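Side-chain contacts in LP04448p (Drosophila melanogaster, PDB 4QMH), which drives microtubule polymerization as a member of the XMAP215 family, through an array of TOG domains that probably bind tubulin: residues 102-107 against 138-143; 133-138 against 177-182; 182-187 against 219-224. All blocks are in the same frame, centred on the assembly; numbering follows the deposited sequence.

Overall arrangement
Contacts 1 and 2 interleave along the all-helical chain of this TOG domain, and contact 3 comes after both; together they join neighbouring parts of its helical array. Contacts 1 and 2 have centres about 10 Å apart and share E138: the loop 133-138 of contact 2 leads directly into helix 139-145, used by contact 1. Their hydrophobic sides meet where CG2 of I140 lies 3.6 Å from CE of M179. Contact 3, its centre about 15 Å from that of contact 2 and about 20 Å from that of contact 1, continues along helix 173-186 from contact 2, with H182 common to both. Each contact joins parts of the same chain, so all three are packing within the domain.

Contact 1. Residues 102-107 against 138-143; sequences GFLHAL and EMIADA
L104 CD1 stands above the plane of the peptide between M139 and I140, and this peptide is the flat group of the contact: the methyl is 3.5 Å from M139 O and comes over the face of the group. The setting is the helical array of a TOG domain, built from HEAT-like repeats, in which helix 96-106 packs beside helix 139-145. The segment axes come within 10.1 Å, and the two segments point broadly the same way, 30° apart. L104 supplies the whole of the 102-107 side. Its CG is anti to the carbonyl carbon (chi1 -72°), and the nearly straight continuation (chi2 174°) carries CD1 across to the other helix. There L104 CD1 also lies 4.1 Å from I140 CA. A143, one turn beyond M139, suits its place because a lone methyl lets the backbones draw close: the CA atoms of L104 and A143 are 6.7 Å apart. I140 CG1 lies 4.3 Å from L104 CD1, and the side chain also packs on W158 and L159 of helix 149-162, while L155 of that helix touches both L104 and A143. F100, a turn before L104, lies on M139 and I140. M139 O accepts the A143 N-H within its helix, so the leucine packs against a carbonyl already paired. The A143 methyl closes the contact, with CB 4.1 Å from both CB and CD1 of L104.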
loop_
_atom_site.group_PDB
_atom_site.type_symbol
_atom_site.label_atom_id
_atom_site.label_comp_id
_atom_site.label_asym_id
_atom_site.label_seq_id
_atom_site.Cartn_x
_atom_site.Cartn_y
_atom_site.Cartn_z
ATOM N N GLY A 102 0.151 -5.179 -4.395
ATOM C CA GLY A 102 1.496 -5.544 -4.818
ATOM C C GLY A 102 2.565 -4.703 -4.136
ATOM O O GLY A 102 3.618 -5.206 -3.766
ATOM N N PHE A 103 2.302 -3.407 -3.980
ATOM C CA PHE A 103 3.197 -2.540 -3.225
ATOM C C PHE A 103 3.333 -3.043 -1.793
ATOM O O PHE A 103 4.431 -3.097 -1.236
ATOM C CB PHE A 103 2.662 -1.104 -3.156
ATOM C CG PHE A 103 2.501 -0.427 -4.482
ATOM C CD1 PHE A 103 3.138 -0.887 -5.625
ATOM C CD2 PHE A 103 1.693 0.694 -4.572
ATOM C CE1 PHE A 103 2.968 -0.234 -6.836
ATOM C CE2 PHE A 103 1.520 1.364 -5.782
ATOM C CZ PHE A 103 2.159 0.890 -6.920
ATOM N N LEU A 104 2.207 -3.400 -1.187
ATOM C CA LEU A 104 2.235 -3.844 0.197
ATOM C C LEU A 104 3.046 -5.119 0.302
ATOM O O LEU A 104 3.799 -5.320 1.254
ATOM C CB LEU A 104 0.817 -4.084 0.718
ATOM C CG LEU A 104 -0.054 -2.853 0.983
ATOM C CD1 LEU A 104 -1.464 -3.298 1.352
ATOM C CD2 LEU A 104 0.569 -1.967 2.069
ATOM N N HIS A 105 2.878 -6.003 -0.670
ATOM C CA HIS A 105 3.577 -7.260 -0.609
ATOM C C HIS A 105 5.091 -7.059 -0.700
ATOM O O HIS A 105 5.856 -7.763 -0.040
ATOM C CB HIS A 105 3.090 -8.207 -1.695
ATOM C CG HIS A 105 3.567 -9.603 -1.501
ATOM N ND1 HIS A 105 3.066 -10.430 -0.517
ATOM C CD2 HIS A 105 4.533 -10.306 -2.133
ATOM C CE1 HIS A 105 3.692 -11.593 -0.572
ATOM N NE2 HIS A 105 4.588 -11.541 -1.539
ATOM N N ALA A 106 5.523 -6.076 -1.491
ATOM C CA ALA A 106 6.950 -5.802 -1.630
ATOM C C ALA A 106 7.544 -5.194 -0.360
ATOM O O ALA A 106 8.764 -5.177 -0.196
ATOM C CB ALA A 106 7.206 -4.870 -2.832
ATOM N N LEU A 107 6.693 -4.663 0.519
ATOM C CA LEU A 107 7.168 -4.159 1.816
ATOM C C LEU A 107 7.764 -5.261 2.669
ATOM O O LEU A 107 8.428 -4.986 3.665
ATOM C CB LEU A 107 6.030 -3.514 2.611
ATOM C CG LEU A 107 5.516 -2.157 2.162
ATOM C CD1 LEU A 107 4.377 -1.733 3.095
ATOM C CD2 LEU A 107 6.619 -1.113 2.171
ATOM N N GLU A 138 -10.021 -3.989 2.914
ATOM C CA GLU A 138 -9.119 -4.704 3.815
ATOM C C GLU A 138 -7.782 -5.060 3.184
ATOM O O GLU A 138 -7.179 -6.063 3.534
ATOM C CB GLU A 138 -9.790 -5.951 4.405
ATOM C CG GLU A 138 -11.001 -5.591 5.285
ATOM C CD GLU A 138 -11.642 -6.789 5.992
ATOM O OE1 GLU A 138 -11.062 -7.895 5.995
ATOM O OE2 GLU A 138 -12.745 -6.621 6.558
ATOM N N MET A 139 -7.306 -4.231 2.265
ATOM C CA MET A 139 -5.987 -4.480 1.674
ATOM C C MET A 139 -4.886 -4.455 2.723
ATOM O O MET A 139 -4.012 -5.323 2.749
ATOM C CB MET A 139 -5.695 -3.481 0.557
ATOM C CG MET A 139 -6.574 -3.707 -0.661
ATOM S SD MET A 139 -6.309 -2.521 -1.998
ATOM C CE MET A 139 -6.917 -1.010 -1.269
ATOM N N ILE A 140 -4.940 -3.460 3.596
ATOM C CA ILE A 140 -3.941 -3.347 4.656
ATOM C C ILE A 140 -4.064 -4.503 5.670
ATOM O O ILE A 140 -3.072 -5.160 6.006
ATOM C CB ILE A 140 -4.014 -1.950 5.307
ATOM C CG1 ILE A 140 -3.465 -0.900 4.330
ATOM C CG2 ILE A 140 -3.248 -1.905 6.621
ATOM C CD1 ILE A 140 -3.823 0.536 4.711
ATOM N N ALA A 141 -5.280 -4.769 6.138
ATOM C CA ALA A 141 -5.490 -5.873 7.074
ATOM C C ALA A 141 -5.054 -7.222 6.494
ATOM O O ALA A 141 -4.486 -8.049 7.200
ATOM C CB ALA A 141 -6.940 -5.930 7.509
ATOM N N ASP A 142 -5.316 -7.440 5.212
ATOM C CA ASP A 142 -4.936 -8.702 4.590
ATOM C C ASP A 142 -3.415 -8.838 4.539
ATOM O O ASP A 142 -2.878 -9.944 4.685
ATOM C CB ASP A 142 -5.531 -8.826 3.186
ATOM C CG ASP A 142 -6.980 -9.276 3.200
ATOM O OD1 ASP A 142 -7.439 -9.802 4.233
ATOM O OD2 ASP A 142 -7.653 -9.121 2.157
ATOM N N ALA A 143 -2.715 -7.725 4.324
ATOM C CA ALA A 143 -1.250 -7.771 4.326
ATOM C C ALA A 143 -0.717 -8.029 5.734
ATOM O O ALA A 143 0.250 -8.756 5.919
ATOM C CB ALA A 143 -0.664 -6.478 3.752
#

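Contact 2. Residues 133-138 against 177-182; sequences EFFESE and HSMVPH
M179 CE meets F135 at the edge of the ring, near its plane, 3.7 Å from CD1 and 3.9 Å from CE1. The two side chains cross at about a right angle. The flat phenyl offers an apolar edge, and a methionine suits the partner's place because its extended chain (chi2 174°, chi3 -170°) carries a slim methyl from helix 173-186 out to it. Beside this apolar pair, S178 packs on the end of the E138 chain, its OG 3.6 Å from E138 CG and its CB 3.7 Å from the carboxylate carbon CD. No hydrogen bond joins S178 and E138. With OG between the backbone N and the carbonyl carbon (chi1 74°), the serine hydroxyl bonds to the backbone O of D175 in the preceding turn. D175 also serves the other side, its OD1 accepting the backbone N-H of E138, the N-cap residue of helix 139-145. In the outer shell, L163, L166 and V171 touch F135, I140 touches both F135 and M179, and I205 touches M179. The contact therefore divides by chemistry: a buried hydrophobic pair inside, and toward the surface a serine and a glutamate in van der Waals contact, with D175 providing the polar link.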
loop_
_atom_site.group_PDB
_atom_site.type_symbol
_atom_site.label_atom_id
_atom_site.label_comp_id
_atom_site.label_asym_id
_atom_site.label_seq_id
_atom_site.Cartn_x
_atom_site.Cartn_y
_atom_site.Cartn_z
ATOM N N GLU A 133 -8.050 5.877 -1.051
ATOM C CA GLU A 133 -8.215 4.595 -1.728
ATOM C C GLU A 133 -7.425 3.453 -1.110
ATOM O O GLU A 133 -7.708 2.288 -1.416
ATOM C CB GLU A 133 -7.886 4.698 -3.222
ATOM C CG GLU A 133 -8.974 5.363 -4.040
ATOM C CD GLU A 133 -9.022 6.849 -3.794
ATOM O OE1 GLU A 133 -8.000 7.411 -3.342
ATOM O OE2 GLU A 133 -10.071 7.460 -4.056
ATOM N N PHE A 134 -6.450 3.757 -0.251
ATOM C CA PHE A 134 -5.670 2.699 0.416
ATOM C C PHE A 134 -6.473 2.027 1.526
ATOM O O PHE A 134 -6.176 0.900 1.935
ATOM C CB PHE A 134 -4.392 3.259 1.052
ATOM C CG PHE A 134 -3.381 3.780 0.064
ATOM C CD1 PHE A 134 -3.231 3.198 -1.179
ATOM C CD2 PHE A 134 -2.570 4.851 0.401
ATOM C CE1 PHE A 134 -2.290 3.689 -2.076
ATOM C CE2 PHE A 134 -1.622 5.346 -0.488
ATOM C CZ PHE A 134 -1.488 4.766 -1.725
ATOM N N PHE A 135 -7.460 2.748 2.050
ATOM C CA PHE A 135 -8.209 2.312 3.229
ATOM C C PHE A 135 -9.568 1.745 2.840
ATOM O O PHE A 135 -10.616 2.203 3.296
ATOM C CB PHE A 135 -8.311 3.469 4.232
ATOM C CG PHE A 135 -6.978 3.885 4.773
ATOM C CD1 PHE A 135 -6.395 3.178 5.815
ATOM C CD2 PHE A 135 -6.280 4.944 4.216
ATOM C CE1 PHE A 135 -5.140 3.545 6.315
ATOM C CE2 PHE A 135 -5.023 5.303 4.695
ATOM C CZ PHE A 135 -4.456 4.599 5.755
ATOM N N GLU A 136 -9.511 0.727 1.988
ATOM C CA GLU A 136 -10.679 0.069 1.438
ATOM C C GLU A 136 -10.382 -1.407 1.238
ATOM O O GLU A 136 -9.236 -1.797 0.995
ATOM C CB GLU A 136 -11.061 0.684 0.087
ATOM C CG GLU A 136 -11.418 2.165 0.173
ATOM C CD GLU A 136 -12.359 2.610 -0.942
ATOM O OE1 GLU A 136 -12.809 1.747 -1.714
ATOM O OE2 GLU A 136 -12.649 3.819 -1.038
ATOM N N SER A 137 -11.429 -2.216 1.356
ATOM C CA SER A 137 -11.403 -3.620 0.966
ATOM C C SER A 137 -10.424 -4.482 1.744
ATOM O O SER A 137 -10.065 -5.568 1.297
ATOM C CB SER A 137 -11.144 -3.734 -0.537
ATOM O OG SER A 137 -12.155 -3.049 -1.255
ATOM N N GLU A 138 -10.021 -3.989 2.914
ATOM C CA GLU A 138 -9.119 -4.704 3.815
ATOM C C GLU A 138 -7.782 -5.060 3.184
ATOM O O GLU A 138 -7.179 -6.063 3.534
ATOM C CB GLU A 138 -9.790 -5.951 4.405
ATOM C CG GLU A 138 -11.001 -5.591 5.285
ATOM C CD GLU A 138 -11.642 -6.789 5.992
ATOM O OE1 GLU A 138 -11.062 -7.895 5.995
ATOM O OE2 GLU A 138 -12.745 -6.621 6.558
ATOM N N HIS A 177 -11.193 -0.415 11.542
ATOM C CA HIS A 177 -11.660 -1.494 12.411
ATOM C C HIS A 177 -11.047 -2.851 12.035
ATOM O O HIS A 177 -10.728 -3.657 12.903
ATOM C CB HIS A 177 -13.186 -1.615 12.385
ATOM C CG HIS A 177 -13.889 -0.764 13.398
ATOM N ND1 HIS A 177 -13.990 -1.116 14.727
ATOM C CD2 HIS A 177 -14.554 0.409 13.266
ATOM C CE1 HIS A 177 -14.676 -0.190 15.372
ATOM N NE2 HIS A 177 -15.028 0.747 14.511
ATOM N N SER A 178 -10.896 -3.109 10.737
ATOM C CA SER A 178 -10.370 -4.389 10.286
ATOM C C SER A 178 -8.915 -4.605 10.713
ATOM O O SER A 178 -8.441 -5.739 10.736
ATOM C CB SER A 178 -10.513 -4.544 8.767
ATOM O OG SER A 178 -9.576 -3.731 8.077
ATOM N N MET A 179 -8.227 -3.521 11.061
ATOM C CA MET A 179 -6.828 -3.602 11.481
ATOM C C MET A 179 -6.710 -3.921 12.964
ATOM O O MET A 179 -5.659 -4.342 13.440
ATOM C CB MET A 179 -6.109 -2.292 11.199
ATOM C CG MET A 179 -6.181 -1.864 9.744
ATOM S SD MET A 179 -5.456 -0.235 9.549
ATOM C CE MET A 179 -5.986 0.064 7.862
ATOM N N VAL A 180 -7.786 -3.702 13.703
ATOM C CA VAL A 180 -7.698 -3.774 15.163
ATOM C C VAL A 180 -7.273 -5.152 15.723
ATOM O O VAL A 180 -6.445 -5.227 16.632
ATOM C CB VAL A 180 -8.989 -3.260 15.833
ATOM C CG1 VAL A 180 -8.977 -3.581 17.325
ATOM C CG2 VAL A 180 -9.145 -1.757 15.614
ATOM N N PRO A 181 -7.818 -6.251 15.182
ATOM C CA PRO A 181 -7.335 -7.543 15.694
ATOM C C PRO A 181 -5.838 -7.723 15.485
ATOM O O PRO A 181 -5.161 -8.346 16.312
ATOM C CB PRO A 181 -8.115 -8.563 14.859
ATOM C CG PRO A 181 -9.365 -7.844 14.467
ATOM C CD PRO A 181 -8.945 -6.413 14.249
ATOM N N HIS A 182 -5.316 -7.179 14.394
ATOM C CA HIS A 182 -3.894 -7.343 14.101
ATOM C C HIS A 182 -3.093 -6.425 15.011
ATOM O O HIS A 182 -2.035 -6.796 15.494
ATOM C CB HIS A 182 -3.618 -7.064 12.631
ATOM C CG HIS A 182 -4.501 -7.849 11.717
ATOM N ND1 HIS A 182 -4.400 -9.217 11.587
ATOM C CD2 HIS A 182 -5.523 -7.467 10.917
ATOM C CE1 HIS A 182 -5.314 -9.642 10.731
ATOM N NE2 HIS A 182 -6.008 -8.601 10.310
#

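Contact 3. Residues 182-187 against 219-224; sequences HLYAHI and DKQKPA
Y184 carries the contact of 182-187 with 219-224, meeting Q221 and P223 in the C-terminal part of the TOG domain's HEAT-like helical array. The apolar part is small: CD2 of the Y184 ring touches CG of P223 at 4.1 Å, and the two side chains approach on a slant. K222, with positive phi (49°), ends the helical course after Q221 and turns the chain so that P223 can face the tyrosine. P223 suits the turn, since its compact ring presents carbon to Y184 and also packs on L218 and I229. I229 and L233 of helix 226-236, together with L218, touch Y184 as well, so the aromatic ring fills a junction of three helices. The second kind of contact is between ring and amide. Q221 has a long, flexible chain that, extended beyond CG, crosses Y184 at about a right angle and brings its OE1 to 4.1 Å from Y184 CD2; the amide and ring planes are 49° apart, and this is van der Waals contact rather than a bond. Polar links account for the rest. Tyrosine suits its place by pairing an apolar ring with a hydroxyl that reaches the backbone O of M214 in a hydrogen bond, the polar anchor of the buried ring. Past P223, one water donates to both backbones, at 2.8 Å from Y184 O and 2.9 Å from A224 O.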
loop_
_atom_site.group_PDB
_atom_site.type_symbol
_atom_site.label_atom_id
_atom_site.label_comp_id
_atom_site.label_asym_id
_atom_site.label_seq_id
_atom_site.Cartn_x
_atom_site.Cartn_y
_atom_site.Cartn_z
ATOM N N HIS A 182 -5.316 -7.179 14.394
ATOM C CA HIS A 182 -3.894 -7.343 14.101
ATOM C C HIS A 182 -3.093 -6.425 15.011
ATOM O O HIS A 182 -2.035 -6.796 15.494
ATOM C CB HIS A 182 -3.618 -7.064 12.631
ATOM C CG HIS A 182 -4.501 -7.849 11.717
ATOM N ND1 HIS A 182 -4.400 -9.217 11.587
ATOM C CD2 HIS A 182 -5.523 -7.467 10.917
ATOM C CE1 HIS A 182 -5.314 -9.642 10.731
ATOM N NE2 HIS A 182 -6.008 -8.601 10.310
ATOM N N LEU A 183 -3.620 -5.236 15.276
ATOM C CA LEU A 183 -2.959 -4.337 16.206
ATOM C C LEU A 183 -2.841 -5.020 17.572
ATOM O O LEU A 183 -1.784 -4.993 18.204
ATOM C CB LEU A 183 -3.769 -3.055 16.349
ATOM C CG LEU A 183 -3.206 -2.036 17.336
ATOM C CD1 LEU A 183 -1.933 -1.446 16.796
ATOM C CD2 LEU A 183 -4.243 -0.948 17.543
ATOM N N TYR A 184 -3.934 -5.629 18.031
ATOM C CA TYR A 184 -3.952 -6.218 19.371
ATOM C C TYR A 184 -3.019 -7.425 19.495
ATOM O O TYR A 184 -2.463 -7.692 20.563
ATOM C CB TYR A 184 -5.381 -6.578 19.790
ATOM C CG TYR A 184 -6.252 -5.367 20.066
ATOM C CD1 TYR A 184 -5.714 -4.084 20.062
ATOM C CD2 TYR A 184 -7.607 -5.510 20.358
ATOM C CE1 TYR A 184 -6.502 -2.974 20.321
ATOM C CE2 TYR A 184 -8.407 -4.399 20.622
ATOM C CZ TYR A 184 -7.841 -3.138 20.599
ATOM O OH TYR A 184 -8.618 -2.030 20.854
ATOM N N ALA A 185 -2.830 -8.149 18.400
ATOM C CA ALA A 185 -1.860 -9.240 18.407
ATOM C C ALA A 185 -0.430 -8.710 18.333
ATOM O O ALA A 185 0.451 -9.176 19.057
ATOM C CB ALA A 185 -2.120 -10.180 17.263
ATOM N N HIS A 186 -0.204 -7.739 17.453
ATOM C CA HIS A 186 1.159 -7.298 17.154
ATOM C C HIS A 186 1.782 -6.403 18.222
ATOM O O HIS A 186 3.002 -6.302 18.302
ATOM C CB HIS A 186 1.234 -6.665 15.756
ATOM C CG HIS A 186 0.842 -7.602 14.660
ATOM N ND1 HIS A 186 0.596 -7.187 13.367
ATOM C CD2 HIS A 186 0.637 -8.940 14.668
ATOM C CE1 HIS A 186 0.257 -8.227 12.631
ATOM N NE2 HIS A 186 0.270 -9.305 13.400
ATOM N N ILE A 187 0.946 -5.762 19.037
ATOM C CA ILE A 187 1.414 -5.072 20.226
ATOM C C ILE A 187 2.210 -6.037 21.088
ATOM O O ILE A 187 3.094 -5.627 21.834
ATOM C CB ILE A 187 0.225 -4.537 21.043
ATOM C CG1 ILE A 187 -0.251 -3.211 20.462
ATOM C CG2 ILE A 187 0.601 -4.370 22.508
ATOM C CD1 ILE A 187 -1.558 -2.767 21.054
ATOM N N ASP A 219 -12.995 -5.835 24.467
ATOM C CA ASP A 219 -13.904 -6.667 25.247
ATOM C C ASP A 219 -14.543 -7.768 24.399
ATOM O O ASP A 219 -14.671 -8.904 24.848
ATOM C CB ASP A 219 -14.996 -5.809 25.887
ATOM C CG ASP A 219 -14.472 -4.943 27.012
ATOM O OD1 ASP A 219 -13.444 -5.312 27.621
ATOM O OD2 ASP A 219 -15.092 -3.895 27.290
ATOM N N LYS A 220 -14.953 -7.425 23.185
ATOM C CA LYS A 220 -15.640 -8.384 22.327
ATOM C C LYS A 220 -14.715 -9.466 21.792
ATOM O O LYS A 220 -15.081 -10.648 21.773
ATOM C CB LYS A 220 -16.346 -7.687 21.165
ATOM C CG LYS A 220 -16.866 -8.663 20.121
ATOM C CD LYS A 220 -18.149 -8.183 19.457
ATOM C CE LYS A 220 -17.911 -7.007 18.530
ATOM N NZ LYS A 220 -19.142 -6.647 17.752
ATOM N N GLN A 221 -13.516 -9.068 21.370
ATOM C CA GLN A 221 -12.603 -9.987 20.711
ATOM C C GLN A 221 -11.833 -10.858 21.708
ATOM O O GLN A 221 -11.322 -11.927 21.356
ATOM C CB GLN A 221 -11.656 -9.208 19.785
ATOM C CG GLN A 221 -12.414 -8.479 18.665
ATOM C CD GLN A 221 -11.565 -7.494 17.884
ATOM O OE1 GLN A 221 -10.340 -7.479 18.001
ATOM N NE2 GLN A 221 -12.218 -6.663 17.077
ATOM N N LYS A 222 -11.753 -10.404 22.955
ATOM C CA LYS A 222 -11.102 -11.176 24.003
ATOM C C LYS A 222 -9.728 -11.691 23.586
ATOM O O LYS A 222 -9.434 -12.880 23.744
ATOM C CB LYS A 222 -11.978 -12.362 24.409
ATOM C CG LYS A 222 -13.358 -11.989 24.914
ATOM C CD LYS A 222 -14.121 -13.239 25.338
ATOM C CE LYS A 222 -15.377 -12.878 26.106
ATOM N NZ LYS A 222 -16.345 -12.140 25.272
ATOM N N PRO A 223 -8.869 -10.806 23.054
ATOM C CA PRO A 223 -7.542 -11.307 22.698
ATOM C C PRO A 223 -6.752 -11.620 23.965
ATOM O O PRO A 223 -7.163 -11.233 25.057
ATOM C CB PRO A 223 -6.909 -10.116 21.967
ATOM C CG PRO A 223 -7.548 -8.934 22.605
ATOM C CD PRO A 223 -8.969 -9.346 22.877
ATOM N N ALA A 224 -5.636 -12.324 23.810
ATOM C CA ALA A 224 -4.724 -12.578 24.910
ATOM C C ALA A 224 -4.058 -11.271 25.330
ATOM O O ALA A 224 -4.004 -10.315 24.547
ATOM C CB ALA A 224 -3.669 -13.594 24.483
HETATM O O HOH W 1 -2.790 -10.099 21.924
#